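Local coordinates for protein cryptochrome DASH, chloroplastic/mitochondrial (Arabidopsis thaliana, PDB 2J4D) that repairs cyclobutane pyrimidine dimers in single-stranded DNA, binds FAD and a folate light antenna, and may also act as a photoreceptor, at residues A[374-386]-A[461-473]. Residues are numbered along the deposited sequence; the frame is centred on the assembly and turned at random.
Sequences PLIDANMKELSTT and GEYVAFWLQQLRR
W467 lies against helix 374-386 as a knob in the hole formed by A378, K381, E382 and T385, where the short helix 462-467 crosses it at 53° in the helical FAD-binding domain of this class-1 photolyase. One indole face is covered by E382: its CA stands 3.8 Å from the centroid of the six-membered ring, almost on the normal, a CH-pi contact. The E382 carboxylate runs nearly parallel to the indole, their planes 8° apart, and F466 CE1 lies over the rim of the opposite face, 3.6 Å above the W467 plane. Replacing W467 by alanine is likely to open a gap between the helices and strip the E382 methylenes, T385 and T386 CG2 of their flat cover. E382 leaves its helix with CG swung opposite the backbone nitrogen and stays extended, which carries its carboxylate past the indole to Y463, whose OH donates to OE1 over 2.6 Å, in the plane of the phenol and nearly along the C-O axis of the acceptor. This side chain lies about 9 Å from the bound FAD, placing the polar end of the contact near the cofactor. The N379 side chain runs across the same phenol, amide and ring planes 38° apart, with OD1 3.1 Å from Y463 OH and a hydrogen bond from ND2 to L375 O holding the amide. Closer to the helix start, A378 CB fits between Y463 CE2, at 3.5 Å, and W467 CB. P374 packs on V464 and L471, while L468 spans P374 and K381: CD1 lies 3.7 Å from P374 O, and CD2 presses on K381 CE at a tight 3.4 Å.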
loop_
_atom_site.group_PDB
_atom_site.type_symbol
_atom_site.label_atom_id
_atom_site.label_comp_id
_atom_site.label_asym_id
_atom_site.label_seq_id
_atom_site.Cartn_x
_atom_site.Cartn_y
_atom_site.Cartn_z
ATOM N N PRO A 374 -19.267 -14.911 13.011
ATOM C CA PRO A 374 -18.560 -15.405 11.829
ATOM C C PRO A 374 -18.077 -14.338 10.848
ATOM O O PRO A 374 -16.920 -14.366 10.427
ATOM C CB PRO A 374 -19.566 -16.373 11.210
ATOM C CG PRO A 374 -20.252 -16.939 12.437
ATOM C CD PRO A 374 -20.503 -15.684 13.240
ATOM N N LEU A 375 -18.950 -13.403 10.486
ATOM C CA LEU A 375 -18.554 -12.361 9.540
ATOM C C LEU A 375 -17.301 -11.630 10.019
ATOM O O LEU A 375 -16.370 -11.401 9.242
ATOM C CB LEU A 375 -19.694 -11.363 9.334
ATOM C CG LEU A 375 -19.441 -10.323 8.237
ATOM C CD1 LEU A 375 -19.041 -11.016 6.944
ATOM C CD2 LEU A 375 -20.691 -9.478 8.034
ATOM N N ILE A 376 -17.278 -11.275 11.299
ATOM C CA ILE A 376 -16.130 -10.577 11.877
ATOM C C ILE A 376 -14.910 -11.488 11.935
ATOM O O ILE A 376 -13.848 -11.157 11.398
ATOM C CB ILE A 376 -16.410 -10.093 13.320
ATOM C CG1 ILE A 376 -17.650 -9.189 13.352
ATOM C CG2 ILE A 376 -15.178 -9.355 13.871
ATOM C CD1 ILE A 376 -17.591 -7.989 12.405
ATOM N N ASP A 377 -15.072 -12.644 12.573
ATOM C CA ASP A 377 -13.971 -13.589 12.746
ATOM C C ASP A 377 -13.302 -14.049 11.464
ATOM O O ASP A 377 -12.075 -14.142 11.405
ATOM C CB ASP A 377 -14.432 -14.814 13.557
ATOM C CG ASP A 377 -14.897 -14.443 14.958
ATOM O OD1 ASP A 377 -14.422 -13.409 15.484
ATOM O OD2 ASP A 377 -15.724 -15.185 15.540
ATOM N N ALA A 378 -14.100 -14.339 10.442
ATOM C CA ALA A 378 -13.553 -14.782 9.166
ATOM C C ALA A 378 -12.643 -13.693 8.594
ATOM O O ALA A 378 -11.559 -13.975 8.091
ATOM C CB ALA A 378 -14.690 -15.094 8.185
ATOM N N ASN A 379 -13.094 -12.447 8.665
ATOM C CA ASN A 379 -12.292 -11.344 8.151
ATOM C C ASN A 379 -10.998 -11.166 8.938
ATOM O O ASN A 379 -9.929 -10.995 8.349
ATOM C CB ASN A 379 -13.116 -10.049 8.156
ATOM C CG ASN A 379 -13.895 -9.851 6.862
ATOM O OD1 ASN A 379 -13.318 -9.540 5.818
ATOM N ND2 ASN A 379 -15.214 -10.044 6.922
ATOM N N MET A 380 -11.077 -11.236 10.264
ATOM C CA MET A 380 -9.877 -11.064 11.078
ATOM C C MET A 380 -8.906 -12.223 10.871
ATOM O O MET A 380 -7.688 -12.050 10.951
ATOM C CB MET A 380 -10.247 -10.931 12.558
ATOM C CG MET A 380 -11.141 -9.728 12.859
ATOM S SD MET A 380 -10.509 -8.171 12.165
ATOM C CE MET A 380 -8.975 -7.992 13.130
ATOM N N LYS A 381 -9.442 -13.409 10.597
ATOM C CA LYS A 381 -8.580 -14.558 10.364
ATOM C C LYS A 381 -7.932 -14.391 8.983
ATOM O O LYS A 381 -6.758 -14.711 8.797
ATOM C CB LYS A 381 -9.388 -15.861 10.423
ATOM C CG LYS A 381 -8.523 -17.120 10.473
ATOM C CD LYS A 381 -9.358 -18.384 10.676
ATOM C CE LYS A 381 -10.114 -18.372 12.014
ATOM N NZ LYS A 381 -9.231 -18.396 13.226
ATOM N N GLU A 382 -8.693 -13.885 8.014
ATOM C CA GLU A 382 -8.137 -13.672 6.676
ATOM C C GLU A 382 -6.935 -12.735 6.796
ATOM O O GLU A 382 -5.870 -12.971 6.222
ATOM C CB GLU A 382 -9.175 -13.042 5.734
ATOM C CG GLU A 382 -8.617 -12.823 4.318
ATOM C CD GLU A 382 -9.597 -12.175 3.356
ATOM O OE1 GLU A 382 -10.800 -12.100 3.672
ATOM O OE2 GLU A 382 -9.157 -11.746 2.269
ATOM N N LEU A 383 -7.120 -11.673 7.569
ATOM C CA LEU A 383 -6.075 -10.679 7.781
ATOM C C LEU A 383 -4.793 -11.237 8.403
ATOM O O LEU A 383 -3.706 -11.026 7.871
ATOM C CB LEU A 383 -6.611 -9.562 8.670
ATOM C CG LEU A 383 -5.589 -8.496 9.078
ATOM C CD1 LEU A 383 -5.082 -7.754 7.828
ATOM C CD2 LEU A 383 -6.240 -7.536 10.048
ATOM N N SER A 384 -4.907 -11.939 9.530
ATOM C CA SER A 384 -3.707 -12.470 10.175
ATOM C C SER A 384 -3.045 -13.608 9.390
ATOM O O SER A 384 -1.859 -13.865 9.545
ATOM C CB SER A 384 -4.023 -12.922 11.609
ATOM O OG SER A 384 -5.039 -13.900 11.612
ATOM N N THR A 385 -3.809 -14.267 8.530
ATOM C CA THR A 385 -3.297 -15.371 7.725
ATOM C C THR A 385 -2.672 -14.935 6.400
ATOM O O THR A 385 -1.689 -15.523 5.948
ATOM C CB THR A 385 -4.431 -16.372 7.375
ATOM O OG1 THR A 385 -5.073 -16.806 8.580
ATOM C CG2 THR A 385 -3.877 -17.582 6.616
ATOM N N THR A 386 -3.244 -13.907 5.780
ATOM C CA THR A 386 -2.767 -13.456 4.467
ATOM C C THR A 386 -2.231 -12.024 4.399
ATOM O O THR A 386 -1.528 -11.680 3.456
ATOM C CB THR A 386 -3.896 -13.544 3.427
ATOM O OG1 THR A 386 -4.918 -12.609 3.789
ATOM C CG2 THR A 386 -4.512 -14.960 3.390
ATOM N N GLY A 461 -23.112 -17.751 2.974
ATOM C CA GLY A 461 -22.151 -18.033 4.027
ATOM C C GLY A 461 -20.905 -18.671 3.450
ATOM O O GLY A 461 -20.112 -19.285 4.162
ATOM N N GLU A 462 -20.735 -18.521 2.145
ATOM C CA GLU A 462 -19.589 -19.082 1.446
ATOM C C GLU A 462 -18.272 -18.527 2.007
ATOM O O GLU A 462 -17.301 -19.266 2.188
ATOM C CB GLU A 462 -19.690 -18.746 -0.041
ATOM C CG GLU A 462 -19.099 -19.785 -0.962
ATOM C CD GLU A 462 -19.909 -21.066 -0.960
ATOM O OE1 GLU A 462 -21.125 -20.996 -1.241
ATOM O OE2 GLU A 462 -19.337 -22.141 -0.679
ATOM N N TYR A 463 -18.245 -17.225 2.282
ATOM C CA TYR A 463 -17.033 -16.590 2.802
ATOM C C TYR A 463 -16.674 -17.045 4.214
ATOM O O TYR A 463 -15.555 -17.490 4.457
ATOM C CB TYR A 463 -17.170 -15.060 2.779
ATOM C CG TYR A 463 -15.998 -14.340 3.427
ATOM C CD1 TYR A 463 -14.758 -14.257 2.788
ATOM C CD2 TYR A 463 -16.118 -13.785 4.699
ATOM C CE1 TYR A 463 -13.666 -13.642 3.406
ATOM C CE2 TYR A 463 -15.030 -13.167 5.327
ATOM C CZ TYR A 463 -13.811 -13.103 4.674
ATOM O OH TYR A 463 -12.739 -12.510 5.299
ATOM N N VAL A 464 -17.605 -16.935 5.152
ATOM C CA VAL A 464 -17.294 -17.352 6.513
ATOM C C VAL A 464 -16.973 -18.845 6.591
ATOM O O VAL A 464 -16.157 -19.266 7.412
ATOM C CB VAL A 464 -18.431 -17.003 7.495
ATOM C CG1 VAL A 464 -18.667 -15.505 7.478
ATOM C CG2 VAL A 464 -19.706 -17.751 7.135
ATOM N N ALA A 465 -17.590 -19.636 5.718
ATOM C CA ALA A 465 -17.368 -21.085 5.693
ATOM C C ALA A 465 -15.964 -21.435 5.210
ATOM O O ALA A 465 -15.356 -22.406 5.672
ATOM C CB ALA A 465 -18.409 -21.763 4.794
ATOM N N PHE A 466 -15.453 -20.654 4.267
ATOM C CA PHE A 466 -14.118 -20.901 3.749
ATOM C C PHE A 466 -13.083 -20.679 4.848
ATOM O O PHE A 466 -12.151 -21.470 5.005
ATOM C CB PHE A 466 -13.822 -19.973 2.558
ATOM C CG PHE A 466 -12.403 -20.051 2.071
ATOM C CD1 PHE A 466 -11.433 -19.183 2.568
ATOM C CD2 PHE A 466 -12.023 -21.028 1.154
ATOM C CE1 PHE A 466 -10.102 -19.289 2.163
ATOM C CE2 PHE A 466 -10.693 -21.146 0.739
ATOM C CZ PHE A 466 -9.728 -20.274 1.246
ATOM N N TRP A 467 -13.256 -19.608 5.619
ATOM C CA TRP A 467 -12.311 -19.273 6.680
ATOM C C TRP A 467 -12.543 -19.978 8.007
ATOM O O TRP A 467 -11.598 -20.202 8.769
ATOM C CB TRP A 467 -12.287 -17.756 6.903
ATOM C CG TRP A 467 -11.543 -17.046 5.814
ATOM C CD1 TRP A 467 -12.073 -16.282 4.813
ATOM C CD2 TRP A 467 -10.139 -17.135 5.553
ATOM N NE1 TRP A 467 -11.084 -15.898 3.935
ATOM C CE2 TRP A 467 -9.887 -16.409 4.366
ATOM C CE3 TRP A 467 -9.068 -17.764 6.204
ATOM C CZ2 TRP A 467 -8.605 -16.294 3.814
ATOM C CZ3 TRP A 467 -7.788 -17.650 5.655
ATOM C CH2 TRP A 467 -7.573 -16.919 4.470
ATOM N N LEU A 468 -13.794 -20.319 8.285
ATOM C CA LEU A 468 -14.143 -20.994 9.528
ATOM C C LEU A 468 -14.740 -22.344 9.131
ATOM O O LEU A 468 -15.953 -22.543 9.190
ATOM C CB LEU A 468 -15.154 -20.141 10.304
ATOM C CG LEU A 468 -14.714 -18.678 10.495
ATOM C CD1 LEU A 468 -15.829 -17.857 11.121
ATOM C CD2 LEU A 468 -13.469 -18.629 11.360
ATOM N N GLN A 469 -13.865 -23.258 8.713
ATOM C CA GLN A 469 -14.265 -24.584 8.253
ATOM C C GLN A 469 -15.298 -25.335 9.090
ATOM O O GLN A 469 -16.008 -26.186 8.554
ATOM C CB GLN A 469 -13.029 -25.472 8.049
ATOM C CG GLN A 469 -11.933 -25.285 9.084
ATOM C CD GLN A 469 -11.147 -24.003 8.860
ATOM O OE1 GLN A 469 -11.024 -23.165 9.758
ATOM N NE2 GLN A 469 -10.608 -23.845 7.654
ATOM N N GLN A 470 -15.397 -25.037 10.383
ATOM C CA GLN A 470 -16.377 -25.730 11.215
ATOM C C GLN A 470 -17.813 -25.317 10.876
ATOM O O GLN A 470 -18.764 -25.824 11.477
ATOM C CB GLN A 470 -16.119 -25.484 12.711
ATOM C CG GLN A 470 -16.373 -24.067 13.188
ATOM C CD GLN A 470 -15.111 -23.225 13.203
ATOM O OE1 GLN A 470 -14.386 -23.160 12.214
ATOM N NE2 GLN A 470 -14.848 -22.574 14.330
ATOM N N LEU A 471 -17.970 -24.403 9.919
ATOM C CA LEU A 471 -19.302 -23.945 9.513
ATOM C C LEU A 471 -19.689 -24.501 8.144
ATOM O O LEU A 471 -20.839 -24.380 7.721
ATOM C CB LEU A 471 -19.350 -22.412 9.443
ATOM C CG LEU A 471 -18.905 -21.586 10.648
ATOM C CD1 LEU A 471 -19.046 -20.103 10.313
ATOM C CD2 LEU A 471 -19.744 -21.942 11.870
ATOM N N ARG A 472 -18.723 -25.101 7.454
ATOM C CA ARG A 472 -18.948 -25.650 6.116
ATOM C C ARG A 472 -20.103 -26.636 5.981
ATOM O O ARG A 472 -20.786 -26.662 4.954
ATOM C CB ARG A 472 -17.670 -26.312 5.599
ATOM C CG ARG A 472 -16.640 -25.317 5.122
ATOM C CD ARG A 472 -15.309 -25.959 4.791
ATOM N NE ARG A 472 -14.303 -24.925 4.572
ATOM C CZ ARG A 472 -13.095 -25.140 4.065
ATOM N NH1 ARG A 472 -12.723 -26.364 3.712
ATOM N NH2 ARG A 472 -12.258 -24.120 3.908
ATOM N N ARG A 473 -20.320 -27.443 7.012
ATOM C CA ARG A 473 -21.378 -28.445 6.984
ATOM C C ARG A 473 -22.768 -27.853 7.158
ATOM O O ARG A 473 -23.749 -28.387 6.638
ATOM C CB ARG A 473 -21.133 -29.475 8.080
ATOM C CG ARG A 473 -21.314 -28.931 9.479
ATOM C CD ARG A 473 -20.661 -29.859 10.484
ATOM N NE ARG A 473 -21.041 -29.553 11.858
ATOM C CZ ARG A 473 -22.284 -29.638 12.320
ATOM N NH1 ARG A 473 -23.271 -30.016 11.515
ATOM N NH2 ARG A 473 -22.540 -29.356 13.590
#